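Local coordinates for protein choline kinase (Streptococcus pneumoniae, PDB 4R78) that probably phosphorylates choline with ATP as phosphate donor, as expected of a choline kinase with a protein kinase-like fold, and binds AMP in its nucleotide pocket, at residues Thr71-Ile75 against Lys155-Leu159; Ile164-Tyr169 against Ser272-Val276. All coordinates share one frame; numbering follows the deposited sequence.

Interaction 1 of 2, residues Thr71-Ile75 against Lys155-Leu159; sequences TEKLI and KYESL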
loop_
_atom_site.group_PDB
_atom_site.type_symbol
_atom_site.label_atom_id
_atom_site.label_comp_id
_atom_site.label_asym_id
_atom_site.label_seq_id
_atom_site.Cartn_x
_atom_site.Cartn_y
_atom_site.Cartn_z
ATOM N N THR A 71 -13.598 0.524 5.079
ATOM C CA THR A 71 -12.266 0.147 5.562
ATOM C C THR A 71 -11.986 0.570 7.003
ATOM O O THR A 71 -10.844 0.505 7.452
ATOM C CB THR A 71 -11.147 0.704 4.656
ATOM O OG1 THR A 71 -11.170 2.137 4.693
ATOM C CG2 THR A 71 -11.316 0.219 3.222
ATOM N N GLU A 72 -13.027 0.989 7.726
ATOM C CA GLU A 72 -12.900 1.429 9.122
ATOM C C GLU A 72 -12.071 0.483 9.988
ATOM O O GLU A 72 -11.270 0.929 10.810
ATOM C CB GLU A 72 -14.283 1.588 9.767
ATOM C CG GLU A 72 -15.145 2.708 9.196
ATOM C CD GLU A 72 -16.016 2.276 8.023
ATOM O OE1 GLU A 72 -15.758 1.220 7.414
ATOM O OE2 GLU A 72 -16.972 3.017 7.703
ATOM N N LYS A 73 -12.285 -0.817 9.807
ATOM C CA LYS A 73 -11.642 -1.837 10.634
ATOM C C LYS A 73 -10.297 -2.291 10.069
ATOM O O LYS A 73 -9.536 -2.987 10.751
ATOM C CB LYS A 73 -12.575 -3.042 10.804
ATOM C CG LYS A 73 -13.808 -2.765 11.647
ATOM C CD LYS A 73 -14.666 -4.020 11.789
ATOM C CE LYS A 73 -15.775 -3.833 12.815
ATOM N NZ LYS A 73 -16.857 -2.915 12.350
ATOM N N LEU A 74 -10.006 -1.886 8.834
ATOM C CA LEU A 74 -8.784 -2.289 8.136
ATOM C C LEU A 74 -7.721 -1.200 8.156
ATOM O O LEU A 74 -6.557 -1.464 8.465
ATOM C CB LEU A 74 -9.099 -2.680 6.687
ATOM C CG LEU A 74 -10.064 -3.856 6.509
ATOM C CD1 LEU A 74 -10.726 -3.790 5.150
ATOM C CD2 LEU A 74 -9.368 -5.195 6.715
ATOM N N ILE A 75 -8.130 0.017 7.805
ATOM C CA ILE A 75 -7.259 1.183 7.816
ATOM C C ILE A 75 -7.686 2.067 8.984
ATOM O O ILE A 75 -8.746 2.693 8.940
ATOM C CB ILE A 75 -7.343 1.979 6.482
ATOM C CG1 ILE A 75 -6.895 1.103 5.298
ATOM C CG2 ILE A 75 -6.523 3.278 6.567
ATOM C CD1 ILE A 75 -7.184 1.698 3.922
ATOM N N LYS A 155 -9.541 -10.406 9.590
ATOM C CA LYS A 155 -10.328 -9.186 9.411
ATOM C C LYS A 155 -11.114 -9.216 8.100
ATOM O O LYS A 155 -12.307 -8.917 8.082
ATOM C CB LYS A 155 -9.446 -7.937 9.478
ATOM C CG LYS A 155 -8.908 -7.627 10.862
ATOM C CD LYS A 155 -8.240 -6.261 10.883
ATOM C CE LYS A 155 -7.920 -5.820 12.302
ATOM N NZ LYS A 155 -7.132 -4.551 12.315
ATOM N N TYR A 156 -10.443 -9.590 7.011
ATOM C CA TYR A 156 -11.113 -9.723 5.715
ATOM C C TYR A 156 -12.161 -10.834 5.726
ATOM O O TYR A 156 -13.242 -10.675 5.163
ATOM C CB TYR A 156 -10.102 -9.924 4.577
ATOM C CG TYR A 156 -9.372 -8.655 4.211
ATOM C CD1 TYR A 156 -10.022 -7.629 3.522
ATOM C CD2 TYR A 156 -8.037 -8.465 4.564
ATOM C CE1 TYR A 156 -9.361 -6.450 3.191
ATOM C CE2 TYR A 156 -7.364 -7.292 4.232
ATOM C CZ TYR A 156 -8.034 -6.289 3.546
ATOM O OH TYR A 156 -7.377 -5.123 3.225
ATOM N N GLU A 157 -11.841 -11.950 6.377
ATOM C CA GLU A 157 -12.778 -13.068 6.480
ATOM C C GLU A 157 -14.074 -12.667 7.176
ATOM O O GLU A 157 -15.155 -13.130 6.803
ATOM C CB GLU A 157 -12.133 -14.255 7.196
ATOM C CG GLU A 157 -11.077 -14.962 6.361
ATOM C CD GLU A 157 -10.437 -16.123 7.082
ATOM O OE1 GLU A 157 -10.254 -16.045 8.315
ATOM O OE2 GLU A 157 -10.100 -17.116 6.406
ATOM N N SER A 158 -13.961 -11.797 8.175
ATOM C CA SER A 158 -15.127 -11.277 8.882
ATOM C C SER A 158 -15.981 -10.370 7.993
ATOM O O SER A 158 -17.211 -10.429 8.033
ATOM C CB SER A 158 -14.693 -10.524 10.141
ATOM O OG SER A 158 -15.822 -10.048 10.861
ATOM N N LEU A 159 -15.321 -9.543 7.188
ATOM C CA LEU A 159 -16.013 -8.570 6.342
ATOM C C LEU A 159 -16.661 -9.182 5.102
ATOM O O LEU A 159 -17.683 -8.682 4.624
ATOM C CB LEU A 159 -15.065 -7.432 5.946
ATOM C CG LEU A 159 -14.694 -6.481 7.088
ATOM C CD1 LEU A 159 -13.383 -5.771 6.806
ATOM C CD2 LEU A 159 -15.812 -5.479 7.362
HETATM O O HOH W 1 -5.770 -3.854 9.975
#
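Leu-74 meets Lys-155, Tyr-156 and Leu-159 with its two methyl branches, which lie against one side of the helix ending near Leu-159. Its CB leaves the backbone beside the helix, neither facing it nor turned from it; with CG anti to the carbonyl carbon (chi1 -61°), the fork of the side chain is brought in to the helix. CG lies 3.8 Å from Leu-159 CD1. Beyond it, CD1 touches Tyr-156 CE1 at 3.6 Å and Leu-159 CD1 at 3.7 Å, the two leucines reaching toward each other tip to tip. CD2 sits over a face of the Tyr-156 ring, 3.7 Å from its centroid and 15° off the normal, a CH-pi contact, and also lies 3.9 Å from Lys-155 CB. In the protein kinase-like fold this joins the loop between strand 61-66 and helix 77-87, on the sheet side of the molecule, to helix 149-159 of the helical part. Tyr-277 of helix 257-280 also touches both Leu-74 and Leu-159, so a third element adds to this apolar cluster. The polar part lies nearer the surface. Lys-155, extended beyond CG, reaches past Lys-73 O with its CD and CE and gives that oxygen a weak hydrogen bond from NZ, 3.3 Å long; a water accepts a second bond from Lys-155 NZ at 2.8 Å and also lies within hydrogen-bonding distance of Leu-74 O, 2.9 Å away. The loop offers these carbonyls from a tight turn in which Thr-71 O accepts from both Leu-74 N and Ile-75 N.

Interaction 2 of 2, residues Ile164-Tyr169 against Ser272-Val276; sequences IPYANY and SLWTV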
loop_
_atom_site.group_PDB
_atom_site.type_symbol
_atom_site.label_atom_id
_atom_site.label_comp_id
_atom_site.label_asym_id
_atom_site.label_seq_id
_atom_site.Cartn_x
_atom_site.Cartn_y
_atom_site.Cartn_z
ATOM N N ILE A 164 -16.244 -18.216 0.633
ATOM C CA ILE A 164 -14.964 -17.887 -0.001
ATOM C C ILE A 164 -14.910 -18.494 -1.411
ATOM O O ILE A 164 -15.083 -19.709 -1.569
ATOM C CB ILE A 164 -13.750 -18.327 0.870
ATOM C CG1 ILE A 164 -13.711 -17.545 2.197
ATOM C CG2 ILE A 164 -12.432 -18.169 0.107
ATOM C CD1 ILE A 164 -13.552 -16.025 2.056
ATOM N N PRO A 165 -14.699 -17.646 -2.442
ATOM C CA PRO A 165 -14.825 -18.122 -3.824
ATOM C C PRO A 165 -13.600 -18.873 -4.345
ATOM O O PRO A 165 -13.646 -19.447 -5.439
ATOM C CB PRO A 165 -15.027 -16.825 -4.616
ATOM C CG PRO A 165 -14.287 -15.804 -3.830
ATOM C CD PRO A 165 -14.464 -16.189 -2.385
ATOM N N TYR A 166 -12.518 -18.866 -3.571
ATOM C CA TYR A 166 -11.262 -19.467 -4.009
ATOM C C TYR A 166 -11.239 -20.962 -3.729
ATOM O O TYR A 166 -11.789 -21.428 -2.731
ATOM C CB TYR A 166 -10.068 -18.763 -3.356
ATOM C CG TYR A 166 -9.976 -17.287 -3.677
ATOM C CD1 TYR A 166 -10.074 -16.835 -4.992
ATOM C CD2 TYR A 166 -9.797 -16.343 -2.666
ATOM C CE1 TYR A 166 -9.998 -15.488 -5.300
ATOM C CE2 TYR A 166 -9.715 -14.984 -2.965
ATOM C CZ TYR A 166 -9.819 -14.567 -4.287
ATOM O OH TYR A 166 -9.737 -13.228 -4.609
ATOM N N ALA A 167 -10.597 -21.704 -4.624
ATOM C CA ALA A 167 -10.576 -23.165 -4.576
ATOM C C ALA A 167 -9.714 -23.723 -3.444
ATOM O O ALA A 167 -8.623 -23.214 -3.168
ATOM C CB ALA A 167 -10.098 -23.710 -5.905
ATOM N N ASN A 168 -10.216 -24.777 -2.804
ATOM C CA ASN A 168 -9.455 -25.523 -1.798
ATOM C C ASN A 168 -9.041 -24.647 -0.615
ATOM O O ASN A 168 -7.939 -24.790 -0.078
ATOM C CB ASN A 168 -8.228 -26.178 -2.456
ATOM C CG ASN A 168 -7.652 -27.309 -1.631
ATOM O OD1 ASN A 168 -8.378 -28.027 -0.944
ATOM N ND2 ASN A 168 -6.335 -27.483 -1.708
ATOM N N TYR A 169 -9.940 -23.758 -0.199
ATOM C CA TYR A 169 -9.576 -22.722 0.773
ATOM C C TYR A 169 -9.098 -23.230 2.139
ATOM O O TYR A 169 -8.125 -22.712 2.675
ATOM C CB TYR A 169 -10.688 -21.676 0.932
ATOM C CG TYR A 169 -10.254 -20.470 1.746
ATOM C CD1 TYR A 169 -9.249 -19.618 1.285
ATOM C CD2 TYR A 169 -10.833 -20.196 2.985
ATOM C CE1 TYR A 169 -8.841 -18.513 2.030
ATOM C CE2 TYR A 169 -10.431 -19.090 3.740
ATOM C CZ TYR A 169 -9.432 -18.258 3.254
ATOM O OH TYR A 169 -9.021 -17.165 3.985
ATOM N N SER A 272 -5.670 -11.139 -2.100
ATOM C CA SER A 272 -6.743 -11.899 -2.749
ATOM C C SER A 272 -8.057 -11.759 -1.969
ATOM O O SER A 272 -9.129 -11.699 -2.566
ATOM C CB SER A 272 -6.367 -13.375 -2.966
ATOM O OG SER A 272 -6.508 -14.149 -1.786
ATOM N N LEU A 273 -7.964 -11.674 -0.642
ATOM C CA LEU A 273 -9.158 -11.517 0.197
ATOM C C LEU A 273 -9.684 -10.082 0.119
ATOM O O LEU A 273 -10.893 -9.856 0.024
ATOM C CB LEU A 273 -8.883 -11.943 1.645
ATOM C CG LEU A 273 -8.591 -13.434 1.871
ATOM C CD1 LEU A 273 -8.043 -13.682 3.270
ATOM C CD2 LEU A 273 -9.822 -14.312 1.621
ATOM N N TRP A 274 -8.763 -9.122 0.125
ATOM C CA TRP A 274 -9.078 -7.722 -0.167
ATOM C C TRP A 274 -9.897 -7.590 -1.459
ATOM O O TRP A 274 -10.869 -6.830 -1.512
ATOM C CB TRP A 274 -7.770 -6.928 -0.256
ATOM C CG TRP A 274 -7.885 -5.479 -0.680
ATOM C CD1 TRP A 274 -8.034 -4.391 0.137
ATOM C CD2 TRP A 274 -7.825 -4.971 -2.018
ATOM N NE1 TRP A 274 -8.076 -3.239 -0.614
ATOM C CE2 TRP A 274 -7.949 -3.564 -1.939
ATOM C CE3 TRP A 274 -7.679 -5.569 -3.280
ATOM C CZ2 TRP A 274 -7.945 -2.744 -3.076
ATOM C CZ3 TRP A 274 -7.668 -4.757 -4.410
ATOM C CH2 TRP A 274 -7.796 -3.357 -4.298
ATOM N N THR A 275 -9.513 -8.348 -2.488
ATOM C CA THR A 275 -10.194 -8.318 -3.783
ATOM C C THR A 275 -11.657 -8.725 -3.651
ATOM O O THR A 275 -12.546 -8.032 -4.162
ATOM C CB THR A 275 -9.485 -9.225 -4.817
ATOM O OG1 THR A 275 -8.138 -8.777 -4.990
ATOM C CG2 THR A 275 -10.196 -9.171 -6.168
ATOM N N VAL A 276 -11.902 -9.835 -2.958
ATOM C CA VAL A 276 -13.271 -10.320 -2.754
ATOM C C VAL A 276 -14.127 -9.248 -2.085
ATOM O O VAL A 276 -15.239 -8.961 -2.541
ATOM C CB VAL A 276 -13.304 -11.632 -1.940
ATOM C CG1 VAL A 276 -14.740 -12.117 -1.749
ATOM C CG2 VAL A 276 -12.494 -12.697 -2.645
#
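Tyr-166 reaches helix 257-280 with its hydroxyl, which donates a 2.6 Å hydrogen bond to Ser-272 O. This is the one hydrogen bond between the segments. The carbonyl oxygen lies at the edge of the phenol ring, in its plane, whereas the donor stands tilted 34° from the carbonyl plane, with a C=O...OH angle of 124°. The same oxygen also takes a weak helical bond from Val-276 N. Apolar contacts flank this bond. Val-276 slides past Tyr-166 in the opposite direction, its CG2 3.6 Å from Tyr-166 CE2, and the same methyl meets Pro-165 CG tip to tip at 3.8 Å. Leu-273 makes the remaining apolar contacts: its CD2 approaches Ile-164 CD1 at 4.1 Å, the two chains crossing at about a right angle, and its CD1 lies 3.7 Å from Tyr-169 OH. That hydroxyl has its polar partner in Glu-157, and within the loop Ile-164 CG2 lies over a face of the Tyr-169 ring, toward its rim. The connection between helices 149-159 and 169-177 is thus pressed onto helix 257-280, with Tyr-293 of helix 288-303 stacked on Tyr-166 and Ile-153 of helix 149-159 touching both Leu-273 and Tyr-169.

In the fold
Helix 149-159 and the loop that follows it connect the two contacts, whose centres are 15 Å apart on the same side of the chain's centre. Interaction 1 uses the end of that helix, interaction 2 the loop after it, and the first closes before the second opens along the chain. They meet directly: Tyr-156 CB packs 3.8 Å from Leu-273 CB, Tyr-156 OH comes against Trp-274 CD1, and Glu-157 OE2 is 2.7 Å from Tyr-169 OH, a probable hydrogen bond, while also pairing with Arg-173. Neither contact supplies a residue of the AMP pocket; the side chains of Tyr-156 and Thr-275 lie about 13 and 14 Å from the nucleotide. Thr-275 is about 6 Å from a MES molecule, probably from the crystallisation liquor.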